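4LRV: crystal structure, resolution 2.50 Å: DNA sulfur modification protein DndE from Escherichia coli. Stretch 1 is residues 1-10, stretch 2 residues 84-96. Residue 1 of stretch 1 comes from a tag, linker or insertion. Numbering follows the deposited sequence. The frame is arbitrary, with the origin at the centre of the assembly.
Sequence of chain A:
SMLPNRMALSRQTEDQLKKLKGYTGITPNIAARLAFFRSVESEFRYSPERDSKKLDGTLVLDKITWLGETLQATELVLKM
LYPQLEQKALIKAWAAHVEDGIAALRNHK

Stretch 1 1-10: SMLPNRMALS
Stretch 2 84-96: QLEQKALIKAWAA

A single direct hydrogen bond ties the N-terminal segment of DndE to a helix more than eighty residues later; the two stretches bury 653 Å² in total, most of the contacts involving apolar side chains, with one bridging water besides. It illustrates how an extended chain can be held along a helix by side chains rather than backbone pairing.

Residues 87-96 are helical, with Glu 86 at the N-cap and i to i+4 bonds such as Trp 94 N to Leu 90 O (2.9 Å). Stretch 1 runs alongside in the same direction, mostly as loop, with Arg 6 and Met 7 (phi/psi -154/167) in strand conformation. The register is set by CA-CA distances of 5.6 Å for Met 2 and Gln 87 and 5.7 Å for Leu 9 and Ala 95.

At the helix start, Gln 87 (chi1 t, chi2 t) extends so that its NE2 donates to Met 2 O at 3.0 Å, though that oxygen is less surely placed. Met 2, a selenomethionine with chi1 t, lays CG 3.4 Å from CD1 of Leu 90 (chi1 m, chi2 t). One turn on from Gln 87, Ile 91 (m, t) receives the C-gamma endo ring of Pro 4, Pro 4 CD to Ile 91 CG1 3.6 Å, while Met 7 CB approaches Ile 91 CG2 at 3.8 Å.

Trp 94 (chi1 t, chi2 74°) has the largest covered area in the helical stretch. Leu 9 (m, t) sets CD2 over one face, 3.5 Å from Trp 94 CZ3, and the same Leu 9 CD2 also reaches Ala 95 CB at 3.9 Å, the CA-to-CB bond of Ala 95 pointing toward stretch 1. Selenomethionine Met 7 (chi1 p) approaches obliquely: its CG is 3.3 Å from Trp 94 CZ3, and its polarizable SE lies 4.7 Å from the six-membered ring centroid. Past Leu 9, at the end of the stretch, a water accepts from Ser 10 N (3.2 Å) and donates weakly to Ala 95 O (3.4 Å).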

# COMPACT_ATOMS: atom_id res chain seq x y z
N SER A 1 -27.32 2.20 -5.95
CA SER A 1 -27.24 1.56 -4.62
C SER A 1 -28.52 0.79 -4.40
O SER A 1 -29.60 1.36 -4.45
CB SER A 1 -27.14 2.60 -3.52
OG SER A 1 -28.44 3.02 -3.10
N MSE A 2 -28.42 -0.51 -4.19
CA MSE A 2 -29.55 -1.21 -3.63
C MSE A 2 -29.07 -2.04 -2.45
O MSE A 2 -29.85 -2.50 -1.65
CB MSE A 2 -30.29 -2.02 -4.68
CG MSE A 2 -31.60 -2.58 -4.15
SE MSE A 2 -33.10 -2.51 -5.37
CE MSE A 2 -34.48 -3.15 -4.13
N LEU A 3 -27.76 -2.20 -2.37
CA LEU A 3 -27.10 -2.59 -1.15
C LEU A 3 -27.24 -1.44 -0.16
O LEU A 3 -27.13 -0.28 -0.54
CB LEU A 3 -25.63 -2.87 -1.42
CG LEU A 3 -25.18 -4.30 -1.71
CD1 LEU A 3 -23.68 -4.35 -1.92
CD2 LEU A 3 -25.62 -5.29 -0.64
N PRO A 4 -27.48 -1.76 1.12
CA PRO A 4 -27.65 -0.72 2.12
C PRO A 4 -26.33 -0.00 2.40
O PRO A 4 -25.31 -0.37 1.83
CB PRO A 4 -28.12 -1.49 3.36
CG PRO A 4 -27.62 -2.84 3.17
CD PRO A 4 -27.63 -3.11 1.71
N ASN A 5 -26.36 1.01 3.26
CA ASN A 5 -25.16 1.73 3.67
C ASN A 5 -24.20 0.87 4.49
O ASN A 5 -22.99 1.09 4.49
CB ASN A 5 -25.53 2.99 4.47
CG ASN A 5 -26.17 2.67 5.83
OD1 ASN A 5 -25.79 3.25 6.85
ND2 ASN A 5 -27.13 1.74 5.83
N ARG A 6 -24.74 -0.11 5.21
CA ARG A 6 -23.93 -1.01 6.02
C ARG A 6 -24.52 -2.42 6.12
O ARG A 6 -25.73 -2.62 6.02
CB ARG A 6 -23.63 -0.42 7.40
CG ARG A 6 -24.84 0.05 8.16
CD ARG A 6 -24.45 0.47 9.55
NE ARG A 6 -24.34 1.91 9.72
CZ ARG A 6 -24.60 2.54 10.86
NH1 ARG A 6 -24.99 1.85 11.93
NH2 ARG A 6 -24.49 3.86 10.95
N MSE A 7 -23.64 -3.41 6.31
CA MSE A 7 -24.08 -4.79 6.37
C MSE A 7 -23.14 -5.65 7.17
O MSE A 7 -22.02 -5.24 7.46
CB MSE A 7 -24.22 -5.38 4.96
CG MSE A 7 -22.97 -5.32 4.14
SE MSE A 7 -23.12 -4.05 2.66
CE MSE A 7 -22.78 -2.44 3.62
N ALA A 8 -23.61 -6.85 7.50
CA ALA A 8 -22.82 -7.84 8.22
C ALA A 8 -22.73 -9.15 7.42
O ALA A 8 -23.60 -9.45 6.60
CB ALA A 8 -23.43 -8.10 9.60
N LEU A 9 -21.67 -9.92 7.66
CA LEU A 9 -21.56 -11.28 7.15
C LEU A 9 -22.07 -12.27 8.20
O LEU A 9 -22.54 -11.88 9.26
CB LEU A 9 -20.11 -11.59 6.78
CG LEU A 9 -19.65 -10.82 5.54
CD1 LEU A 9 -18.17 -11.01 5.29
CD2 LEU A 9 -20.44 -11.26 4.32
N SER A 10 -21.99 -13.56 7.91
CA SER A 10 -22.36 -14.55 8.92
C SER A 10 -21.17 -14.78 9.83
O SER A 10 -20.03 -14.39 9.52
CB SER A 10 -22.84 -15.85 8.30
OG SER A 10 -21.84 -16.47 7.52
N GLN A 84 -34.21 -9.09 -9.79
CA GLN A 84 -35.51 -9.12 -9.12
C GLN A 84 -35.45 -9.05 -7.59
O GLN A 84 -36.49 -8.97 -6.94
CB GLN A 84 -36.33 -10.35 -9.56
CG GLN A 84 -36.83 -10.30 -11.00
CD GLN A 84 -37.73 -9.09 -11.28
OE1 GLN A 84 -37.42 -8.26 -12.13
NE2 GLN A 84 -38.85 -9.00 -10.56
N LEU A 85 -34.25 -9.08 -7.01
CA LEU A 85 -34.13 -9.12 -5.55
C LEU A 85 -34.26 -7.74 -4.91
O LEU A 85 -33.83 -6.73 -5.48
CB LEU A 85 -32.81 -9.79 -5.13
CG LEU A 85 -32.58 -11.25 -5.56
CD1 LEU A 85 -31.28 -11.81 -4.98
CD2 LEU A 85 -33.74 -12.10 -5.11
N GLU A 86 -34.87 -7.71 -3.72
CA GLU A 86 -34.96 -6.49 -2.93
C GLU A 86 -33.73 -6.38 -2.03
O GLU A 86 -32.98 -7.33 -1.88
CB GLU A 86 -36.21 -6.49 -2.06
CG GLU A 86 -37.49 -6.98 -2.75
CD GLU A 86 -38.24 -5.86 -3.45
OE1 GLU A 86 -39.48 -5.79 -3.26
OE2 GLU A 86 -37.61 -5.06 -4.19
N GLN A 87 -33.53 -5.21 -1.43
CA GLN A 87 -32.36 -4.95 -0.59
C GLN A 87 -32.06 -6.10 0.40
O GLN A 87 -30.96 -6.66 0.37
CB GLN A 87 -32.52 -3.62 0.15
CG GLN A 87 -31.22 -3.08 0.73
CD GLN A 87 -31.37 -1.67 1.29
OE1 GLN A 87 -32.07 -1.46 2.28
NE2 GLN A 87 -30.70 -0.71 0.66
N LYS A 88 -33.03 -6.44 1.24
CA LYS A 88 -32.90 -7.56 2.17
C LYS A 88 -32.28 -8.81 1.51
O LYS A 88 -31.39 -9.43 2.07
CB LYS A 88 -34.27 -7.89 2.79
CG LYS A 88 -34.25 -8.93 3.90
CD LYS A 88 -33.83 -8.31 5.25
CE LYS A 88 -35.03 -8.06 6.18
NZ LYS A 88 -35.27 -9.23 7.10
N ALA A 89 -32.75 -9.15 0.32
CA ALA A 89 -32.27 -10.34 -0.38
C ALA A 89 -30.90 -10.13 -1.05
O ALA A 89 -30.11 -11.08 -1.15
CB ALA A 89 -33.30 -10.83 -1.40
N LEU A 90 -30.62 -8.91 -1.49
CA LEU A 90 -29.32 -8.55 -2.06
C LEU A 90 -28.17 -8.69 -1.06
O LEU A 90 -27.06 -9.10 -1.42
CB LEU A 90 -29.36 -7.13 -2.63
CG LEU A 90 -29.91 -6.94 -4.04
CD1 LEU A 90 -29.81 -5.48 -4.41
CD2 LEU A 90 -29.18 -7.79 -5.09
N ILE A 91 -28.44 -8.33 0.19
CA ILE A 91 -27.46 -8.53 1.25
C ILE A 91 -27.15 -10.02 1.43
O ILE A 91 -25.98 -10.41 1.47
CB ILE A 91 -27.92 -7.94 2.61
CG1 ILE A 91 -28.50 -6.54 2.41
CG2 ILE A 91 -26.74 -7.92 3.60
CD1 ILE A 91 -29.36 -6.06 3.57
N LYS A 92 -28.20 -10.84 1.52
CA LYS A 92 -28.03 -12.29 1.60
C LYS A 92 -27.23 -12.81 0.40
O LYS A 92 -26.33 -13.64 0.57
CB LYS A 92 -29.39 -12.99 1.68
CG LYS A 92 -30.13 -12.81 3.00
CD LYS A 92 -31.58 -13.26 2.89
CE LYS A 92 -32.18 -13.48 4.29
NZ LYS A 92 -33.66 -13.67 4.25
N ALA A 93 -27.53 -12.31 -0.79
CA ALA A 93 -26.83 -12.73 -2.01
C ALA A 93 -25.35 -12.36 -1.97
O ALA A 93 -24.50 -13.20 -2.26
CB ALA A 93 -27.50 -12.15 -3.23
N TRP A 94 -25.04 -11.11 -1.61
CA TRP A 94 -23.64 -10.66 -1.44
C TRP A 94 -22.92 -11.53 -0.40
O TRP A 94 -21.81 -11.99 -0.64
CB TRP A 94 -23.53 -9.16 -1.07
CG TRP A 94 -22.14 -8.76 -0.57
CD1 TRP A 94 -21.02 -8.61 -1.32
CD2 TRP A 94 -21.74 -8.51 0.80
NE1 TRP A 94 -19.94 -8.28 -0.52
CE2 TRP A 94 -20.36 -8.21 0.78
CE3 TRP A 94 -22.41 -8.50 2.02
CZ2 TRP A 94 -19.64 -7.92 1.94
CZ3 TRP A 94 -21.70 -8.22 3.18
CH2 TRP A 94 -20.32 -7.92 3.13
N ALA A 95 -23.56 -11.75 0.74
CA ALA A 95 -22.99 -12.59 1.81
C ALA A 95 -22.79 -14.04 1.38
O ALA A 95 -21.74 -14.63 1.63
CB ALA A 95 -23.86 -12.52 3.06
N ALA A 96 -23.79 -14.62 0.73
CA ALA A 96 -23.68 -15.99 0.25
C ALA A 96 -22.47 -16.14 -0.68
O ALA A 96 -21.73 -17.13 -0.58
CB ALA A 96 -24.96 -16.42 -0.45
O HOH W 1 -21.72 -15.01 5.02